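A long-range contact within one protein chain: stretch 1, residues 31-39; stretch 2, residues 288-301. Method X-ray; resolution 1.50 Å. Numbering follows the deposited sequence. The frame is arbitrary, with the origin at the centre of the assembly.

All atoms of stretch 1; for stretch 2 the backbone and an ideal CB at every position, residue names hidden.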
ATOM      1  N   ARG A  31      11.405  -4.520  15.213  1.00 11.80           N
ATOM      2  CA  ARG A  31      12.041  -3.275  15.627  1.00 12.16           C
ATOM      3  C   ARG A  31      11.080  -2.160  16.021  1.00 12.69           C
ATOM      4  O   ARG A  31      11.378  -1.388  16.931  1.00 13.22           O
ATOM      5  CB  ARG A  31      13.020  -2.789  14.545  1.00 12.42           C
ATOM      6  CG  ARG A  31      12.418  -2.541  13.168  1.00 11.59           C
ATOM      7  CD  ARG A  31      13.519  -2.313  12.141  1.00 12.43           C
ATOM      8  NE  ARG A  31      12.974  -1.879  10.859  1.00 10.20           N
ATOM      9  CZ  ARG A  31      13.707  -1.578   9.793  1.00 10.75           C
ATOM     10  NH1 ARG A  31      15.030  -1.671   9.843  1.00 13.29           N
ATOM     11  NH2 ARG A  31      13.120  -1.150   8.685  1.00 10.41           N
ATOM     12  N   ASN A  32       9.933  -2.081  15.352  1.00 12.25           N
ATOM     13  CA  ASN A  32       8.929  -1.061  15.657  1.00 13.18           C
ATOM     14  C   ASN A  32       9.528   0.340  15.664  1.00 13.26           C
ATOM     15  O   ASN A  32       9.053   1.226  16.380  1.00 14.63           O
ATOM     16  CB  ASN A  32       8.295  -1.339  17.024  1.00 15.51           C
ATOM     17  CG  ASN A  32       7.591  -2.678  17.077  1.00 18.13           C
ATOM     18  OD1 ASN A  32       6.744  -2.977  16.239  1.00 21.60           O
ATOM     19  ND2 ASN A  32       7.936  -3.492  18.069  1.00 23.99           N
ATOM     20  N   ASP A  33      10.566   0.539  14.860  1.00 12.89           N
ATOM     21  CA  ASP A  33      11.241   1.827  14.815  1.00 12.06           C
ATOM     22  C   ASP A  33      12.235   1.831  13.662  1.00 12.00           C
ATOM     23  O   ASP A  33      12.584   0.773  13.123  1.00 13.31           O
ATOM     24  CB  ASP A  33      11.962   2.050  16.155  1.00 14.89           C
ATOM     25  CG  ASP A  33      12.562   3.437  16.284  1.00 15.14           C
ATOM     26  OD1 ASP A  33      11.914   4.418  15.873  1.00 16.13           O
ATOM     27  OD2 ASP A  33      13.687   3.545  16.819  1.00 22.12           O
ATOM     28  N   ILE A  34      12.671   3.024  13.274  1.00 12.09           N
ATOM     29  CA  ILE A  34      13.649   3.189  12.204  1.00 13.96           C
ATOM     30  C   ILE A  34      14.549   4.360  12.545  1.00 13.51           C
ATOM     31  O   ILE A  34      14.200   5.206  13.375  1.00 12.98           O
ATOM     32  CB  ILE A  34      13.006   3.518  10.834  1.00 16.52           C
ATOM     33  CG1 ILE A  34      12.066   4.722  10.973  1.00 17.33           C
ATOM     34  CG2 ILE A  34      12.320   2.293  10.270  1.00 19.70           C
ATOM     35  CD1 ILE A  34      11.729   5.380   9.651  1.00 19.29           C
ATOM     36  N   PRO A  35      15.727   4.422  11.914  1.00 14.79           N
ATOM     37  CA  PRO A  35      16.642   5.534  12.186  1.00 14.44           C
ATOM     38  C   PRO A  35      15.997   6.828  11.697  1.00 14.49           C
ATOM     39  O   PRO A  35      15.183   6.815  10.773  1.00 13.79           O
ATOM     40  CB  PRO A  35      17.878   5.168  11.369  1.00 14.56           C
ATOM     41  CG  PRO A  35      17.850   3.666  11.365  1.00 15.65           C
ATOM     42  CD  PRO A  35      16.390   3.377  11.116  1.00 14.36           C
ATOM     43  N   GLU A  36      16.347   7.950  12.315  1.00 15.31           N
ATOM     44  CA  GLU A  36      15.783   9.221  11.894  1.00 15.60           C
ATOM     45  C   GLU A  36      16.217   9.516  10.463  1.00 14.98           C
ATOM     46  O   GLU A  36      17.269   9.048  10.021  1.00 17.31           O
ATOM     47  CB  GLU A  36      16.250  10.343  12.826  1.00 18.27           C
ATOM     48  CG  GLU A  36      15.658  10.262  14.223  1.00 20.96           C
ATOM     49  CD  GLU A  36      16.260  11.283  15.168  1.00 24.06           C
ATOM     50  OE1 GLU A  36      16.297  12.479  14.810  1.00 26.83           O
ATOM     51  OE2 GLU A  36      16.694  10.889  16.270  1.00 28.49           O
ATOM     52  N   ALA A  37      15.399  10.275   9.738  1.00 15.10           N
ATOM     53  CA  ALA A  37      15.719  10.637   8.360  1.00 16.28           C
ATOM     54  C   ALA A  37      17.088  11.312   8.370  1.00 18.18           C
ATOM     55  O   ALA A  37      17.373  12.122   9.247  1.00 19.58           O
ATOM     56  CB  ALA A  37      14.663  11.585   7.812  1.00 15.70           C
ATOM     57  N   ALA A  38      17.930  10.973   7.400  1.00 20.71           N
ATOM     58  CA  ALA A  38      19.272  11.542   7.330  1.00 21.28           C
ATOM     59  C   ALA A  38      19.394  12.779   6.441  1.00 21.84           C
ATOM     60  O   ALA A  38      20.468  13.373   6.355  1.00 24.04           O
ATOM     61  CB  ALA A  38      20.254  10.478   6.866  1.00 21.46           C
ATOM     62  N   ALA A  39      18.306  13.168   5.783  1.00 20.72           N
ATOM     63  CA  ALA A  39      18.337  14.343   4.912  1.00 19.79           C
ATOM     64  C   ALA A  39      17.030  15.127   4.940  1.00 19.37           C
ATOM     65  O   ALA A  39      15.974  14.585   5.267  1.00 17.98           O
ATOM     66  CB  ALA A  39      18.656  13.922   3.482  1.00 19.99           C
ATOM     67  N   UNK A 288       2.288   5.139  16.001  1.00  9.90           N
ATOM     68  CA  UNK A 288       3.285   5.643  15.073  1.00  9.68           C
ATOM     69  C   UNK A 288       4.595   5.400  15.804  1.00 10.18           C
ATOM     70  O   UNK A 288       4.598   5.125  17.007  1.00 11.56           O
ATOM     71  CB  UNK A 288       3.072   7.111  14.698  1.00  9.68           C
ATOM     72  N   UNK A 289       5.710   5.472  15.090  1.00  9.96           N
ATOM     73  CA  UNK A 289       7.002   5.302  15.744  1.00 10.55           C
ATOM     74  C   UNK A 289       7.211   6.516  16.645  1.00 11.24           C
ATOM     75  O   UNK A 289       6.512   7.525  16.516  1.00 11.63           O
ATOM     76  CB  UNK A 289       8.136   5.153  14.728  1.00 10.55           C
ATOM     77  N   UNK A 290       8.168   6.415  17.556  1.00 12.40           N
ATOM     78  CA  UNK A 290       8.465   7.524  18.453  1.00 13.19           C
ATOM     79  C   UNK A 290       9.059   8.675  17.643  1.00 13.40           C
ATOM     80  O   UNK A 290       9.796   8.445  16.676  1.00 12.27           O
ATOM     81  CB  UNK A 290       9.421   7.089  19.566  1.00 13.19           C
ATOM     82  N   UNK A 291       8.736   9.905  18.031  1.00 13.76           N
ATOM     83  CA  UNK A 291       9.241  11.094  17.346  1.00 13.54           C
ATOM     84  C   UNK A 291       9.059  10.949  15.837  1.00 13.02           C
ATOM     85  O   UNK A 291      10.015  11.072  15.071  1.00 12.92           O
ATOM     86  CB  UNK A 291      10.714  11.329  17.686  1.00 13.54           C
ATOM     87  N   UNK A 292       7.819  10.701  15.392  1.00 12.32           N
ATOM     88  CA  UNK A 292       7.481  10.523  13.976  1.00 13.42           C
ATOM     89  C   UNK A 292       7.873  11.639  13.015  1.00 14.32           C
ATOM     90  O   UNK A 292       8.098  11.387  11.832  1.00 12.93           O
ATOM     91  CB  UNK A 292       5.969  10.319  13.864  1.00 13.42           C
ATOM     92  N   UNK A 293       7.957  12.867  13.512  1.00 13.60           N
ATOM     93  CA  UNK A 293       8.318  13.990  12.658  1.00 15.93           C
ATOM     94  C   UNK A 293       9.718  13.798  12.090  1.00 14.81           C
ATOM     95  O   UNK A 293      10.025  14.268  10.994  1.00 17.01           O
ATOM     96  CB  UNK A 293       8.234  15.306  13.435  1.00 15.93           C
ATOM     97  N   UNK A 294      10.556  13.087  12.837  1.00 15.05           N
ATOM     98  CA  UNK A 294      11.931  12.846  12.422  1.00 15.45           C
ATOM     99  C   UNK A 294      12.095  11.503  11.727  1.00 14.89           C
ATOM    100  O   UNK A 294      13.198  11.145  11.318  1.00 14.52           O
ATOM    101  CB  UNK A 294      12.864  12.919  13.632  1.00 15.45           C
ATOM    102  N   UNK A 295      10.995  10.766  11.593  1.00 13.94           N
ATOM    103  CA  UNK A 295      11.035   9.451  10.969  1.00 13.81           C
ATOM    104  C   UNK A 295       9.977   9.230   9.888  1.00 12.30           C
ATOM    105  O   UNK A 295       9.302   8.195   9.869  1.00 12.36           O
ATOM    106  CB  UNK A 295      10.877   8.379  12.049  1.00 13.81           C
ATOM    107  N   UNK A 296       9.827  10.211   9.002  1.00 10.32           N
ATOM    108  CA  UNK A 296       8.892  10.124   7.881  1.00 10.74           C
ATOM    109  C   UNK A 296       7.421   9.955   8.256  1.00 10.09           C
ATOM    110  O   UNK A 296       6.595   9.691   7.385  1.00 12.08           O
ATOM    111  CB  UNK A 296       9.303   8.952   6.987  1.00 10.74           C
ATOM    112  N   UNK A 297       7.089  10.106   9.533  1.00 11.53           N
ATOM    113  CA  UNK A 297       5.704   9.943   9.946  1.00 10.95           C
ATOM    114  C   UNK A 297       5.247   8.494   9.874  1.00 10.36           C
ATOM    115  O   UNK A 297       4.051   8.210   9.849  1.00 10.13           O
ATOM    116  CB  UNK A 297       4.794  10.816   9.079  1.00 10.95           C
ATOM    117  N   UNK A 298       6.213   7.582   9.852  1.00 10.50           N
ATOM    118  CA  UNK A 298       5.953   6.141   9.776  1.00  9.92           C
ATOM    119  C   UNK A 298       5.133   5.580  10.933  1.00 10.02           C
ATOM    120  O   UNK A 298       5.240   6.049  12.069  1.00 11.33           O
ATOM    121  CB  UNK A 298       7.285   5.392   9.709  1.00  9.92           C
ATOM    122  N   UNK A 299       4.328   4.561  10.642  1.00  9.70           N
ATOM    123  CA  UNK A 299       3.593   3.868  11.693  1.00  9.28           C
ATOM    124  C   UNK A 299       4.565   2.769  12.118  1.00  9.68           C
ATOM    125  O   UNK A 299       5.591   2.551  11.462  1.00  9.33           O
ATOM    126  CB  UNK A 299       2.239   3.327  11.228  1.00  9.28           C
ATOM    127  N   UNK A 300       4.271   2.084  13.215  1.00  9.70           N
ATOM    128  CA  UNK A 300       5.142   1.000  13.631  1.00 10.15           C
ATOM    129  C   UNK A 300       5.130  -0.065  12.540  1.00 10.45           C
ATOM    130  O   UNK A 300       6.151  -0.682  12.256  1.00 10.03           O
ATOM    131  CB  UNK A 300       4.705   0.421  14.978  1.00 10.15           C
ATOM    132  N   UNK A 301       3.971  -0.259  11.913  1.00  8.93           N
ATOM    133  CA  UNK A 301       3.841  -1.249  10.847  1.00  9.38           C
ATOM    134  C   UNK A 301       4.757  -0.864   9.679  1.00  8.23           C
ATOM    135  O   UNK A 301       5.447  -1.715   9.115  1.00  7.83           O
ATOM    136  CB  UNK A 301       2.387  -1.360  10.383  1.00  9.38           C
TER

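At position 288 CA-to-CB points away from stretch 1, which leaves the choice open; the residue is Leu-288. Position 289 points toward it, and the ideal CB lies 4.0 Å from OD1 of Asp-33. A small or branched side chain would suit this close approach, and Val-289 places CG1 3.9 Å from O of Asn-32.

Position 290 points sideways near the carboxylate of Asp-33, where a polar or small residue would serve. Ser-290 keeps its OG 4.0 Å from Asp-33 OD1; its backbone N donates to water 1, which donates to Asn-32 O. Position 291 combines positive phi and psi (48/56), tolerated best by glycine, asparagine and aspartate, and is Asn-291. Positions 292 and 293 are out of reach: phi of -55° at the first admits proline, and Pro-292 and Lys-293 follow.

At 294 the ideal CB is 3.7 Å from OE1 of Glu-36, favouring a basic or polar side chain, although the main bond is the backbone's: Ala-37 N donates to O of residue 294 (2.8 Å, 165°). Lys-294 lays its aliphatic part along the glutamate, with CD 3.2 Å from Glu-36 OE1, while its end leads away.

At 295 the ideal CB lies 3.9 Å from CD1 of Ile-34, with the acids Asp-33 and Glu-36 farther out. A long side chain, apolar at its base and polar or basic at its tip, fits both. Lys-295 brings CD to 3.4 Å from Ile-34 O and CE to 3.4 Å from Asp-33 OD1; NZ donates to Ser-290 O (3.0 Å) and stays 4.5 Å from Glu-36 OE2, beyond a salt bridge.

Position 296 points sideways with positive phi (61°), which suits glycine or asparagine, yet its ideal CB lies 5.1 Å from Ile-34 CD1, within range for a large apolar group. The ring of Tyr-296 comes nearer to stretch 1: Ile-34 CD1 meets its edge, 3.8 Å from CD2, and Ala-37 CB makes an off-centre CH-pi contact 4.0 Å from the ring centroid. Its OH reaches water 3 at 2.7 Å, and that water accepts from Ala-39 N.

Position 297, again with positive phi, favours glycine and is Gly-297, completing the type I' turn's centre. Position 298 points toward Ile-34 CD1, 4.4 Å from the ideal CB, so an apolar residue is expected; Phe-298 brings CD2 to 3.4 Å from that CD1 atom.

Position 299, the N-cap, suits Ser, Thr, Asp or Asn: Thr-299. At 300, near Asn-32, many side chains fit; Lys-300 packs CG 4.0 Å from Asn-32 O. Position 301 points away: Phe-301.

Stretch 2, residues 288-301: LVSNPKKKYGFTKF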
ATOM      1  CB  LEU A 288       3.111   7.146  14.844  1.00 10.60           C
ATOM      2  CG  LEU A 288       1.839   7.610  14.134  1.00 10.60           C
ATOM      3  CD1 LEU A 288       1.867   9.122  13.977  1.00 12.71           C
ATOM      4  CD2 LEU A 288       1.733   6.934  12.773  1.00 11.60           C
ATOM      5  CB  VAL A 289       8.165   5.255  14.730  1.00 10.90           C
ATOM      6  CG1 VAL A 289       8.053   4.005  13.875  1.00 13.63           C
ATOM      7  CG2 VAL A 289       8.149   6.508  13.850  1.00 11.17           C
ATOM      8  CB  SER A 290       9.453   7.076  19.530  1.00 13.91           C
ATOM      9  OG  SER A 290      10.667   6.629  18.955  1.00 15.27           O
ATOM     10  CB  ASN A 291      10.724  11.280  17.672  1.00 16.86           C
ATOM     11  CG  ASN A 291      10.984  11.334  19.161  1.00 18.39           C
ATOM     12  OD1 ASN A 291      11.851  10.629  19.679  1.00 22.23           O
ATOM     13  ND2 ASN A 291      10.230  12.173  19.860  1.00 18.91           N
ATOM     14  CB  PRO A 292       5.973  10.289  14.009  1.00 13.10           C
ATOM     15  CG  PRO A 292       5.539  11.079  15.213  1.00 13.44           C
ATOM     16  CD  PRO A 292       6.595  10.712  16.218  1.00 13.24           C
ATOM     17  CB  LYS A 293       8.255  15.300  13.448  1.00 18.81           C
ATOM     18  CG  LYS A 293       8.532  16.531  12.608  1.00 25.55           C
ATOM     19  CD  LYS A 293       8.339  17.810  13.410  1.00 28.54           C
ATOM     20  CE  LYS A 293       8.516  19.035  12.529  1.00 30.89           C
ATOM     21  NZ  LYS A 293       8.258  20.299  13.273  1.00 33.57           N
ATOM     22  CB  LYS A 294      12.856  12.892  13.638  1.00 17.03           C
ATOM     23  CG  LYS A 294      12.787  14.195  14.421  1.00 20.32           C
ATOM     24  CD  LYS A 294      13.700  14.154  15.631  1.00 25.52           C
ATOM     25  CE  LYS A 294      13.639  15.457  16.407  1.00 27.80           C
ATOM     26  NZ  LYS A 294      14.023  16.618  15.557  1.00 31.51           N
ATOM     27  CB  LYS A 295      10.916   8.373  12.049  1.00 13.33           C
ATOM     28  CG  LYS A 295      11.991   8.459  13.123  1.00 12.90           C
ATOM     29  CD  LYS A 295      11.774   7.425  14.218  1.00 15.58           C
ATOM     30  CE  LYS A 295      12.754   7.625  15.363  1.00 17.16           C
ATOM     31  NZ  LYS A 295      12.631   8.985  15.947  1.00 24.39           N
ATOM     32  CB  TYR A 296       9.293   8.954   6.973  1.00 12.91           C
ATOM     33  CG  TYR A 296      10.726   8.990   6.494  1.00 15.21           C
ATOM     34  CD1 TYR A 296      11.100   9.802   5.424  1.00 17.25           C
ATOM     35  CD2 TYR A 296      11.706   8.221   7.115  1.00 17.50           C
ATOM     36  CE1 TYR A 296      12.416   9.849   4.981  1.00 19.35           C
ATOM     37  CE2 TYR A 296      13.035   8.262   6.682  1.00 17.60           C
ATOM     38  CZ  TYR A 296      13.376   9.078   5.614  1.00 17.43           C
ATOM     39  OH  TYR A 296      14.676   9.128   5.168  1.00 22.68           O
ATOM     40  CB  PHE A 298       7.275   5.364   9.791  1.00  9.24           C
ATOM     41  CG  PHE A 298       7.896   5.137   8.439  1.00  9.20           C
ATOM     42  CD1 PHE A 298       7.556   5.909   7.332  1.00  9.83           C
ATOM     43  CD2 PHE A 298       8.881   4.161   8.299  1.00  8.71           C
ATOM     44  CE1 PHE A 298       8.195   5.711   6.105  1.00  9.20           C
ATOM     45  CE2 PHE A 298       9.520   3.958   7.085  1.00  8.59           C
ATOM     46  CZ  PHE A 298       9.178   4.731   5.988  1.00  8.43           C
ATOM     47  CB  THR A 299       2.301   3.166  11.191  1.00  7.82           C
ATOM     48  OG1 THR A 299       2.643   2.019  10.398  1.00  9.69           O
ATOM     49  CG2 THR A 299       1.449   4.120  10.372  1.00  9.63           C
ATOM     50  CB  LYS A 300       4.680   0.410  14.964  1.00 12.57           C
ATOM     51  CG  LYS A 300       5.022   1.297  16.142  1.00 15.22           C
ATOM     52  CD  LYS A 300       4.591   0.684  17.460  1.00 18.28           C
ATOM     53  CE  LYS A 300       4.980   1.585  18.621  1.00 21.48           C
ATOM     54  NZ  LYS A 300       4.553   1.013  19.927  1.00 24.29           N
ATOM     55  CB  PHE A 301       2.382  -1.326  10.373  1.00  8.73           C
ATOM     56  CG  PHE A 301       2.092  -2.488   9.454  1.00  7.24           C
ATOM     57  CD1 PHE A 301       1.914  -3.772   9.961  1.00  9.38           C
ATOM     58  CD2 PHE A 301       1.975  -2.292   8.081  1.00  9.55           C
ATOM     59  CE1 PHE A 301       1.620  -4.844   9.117  1.00 10.33           C
ATOM     60  CE2 PHE A 301       1.678  -3.365   7.227  1.00  9.54           C
ATOM     61  CZ  PHE A 301       1.500  -4.637   7.749  1.00  9.91           C
TER
HETATM   62  O   HOH W   1       9.431   3.746  17.678  1.00 22.55           O
HETATM   63  O   HOH W   2      15.645  13.170  11.124  1.00 28.28           O
HETATM   64  O   HOH W   3      16.152  11.300   4.565  1.00 20.25           O
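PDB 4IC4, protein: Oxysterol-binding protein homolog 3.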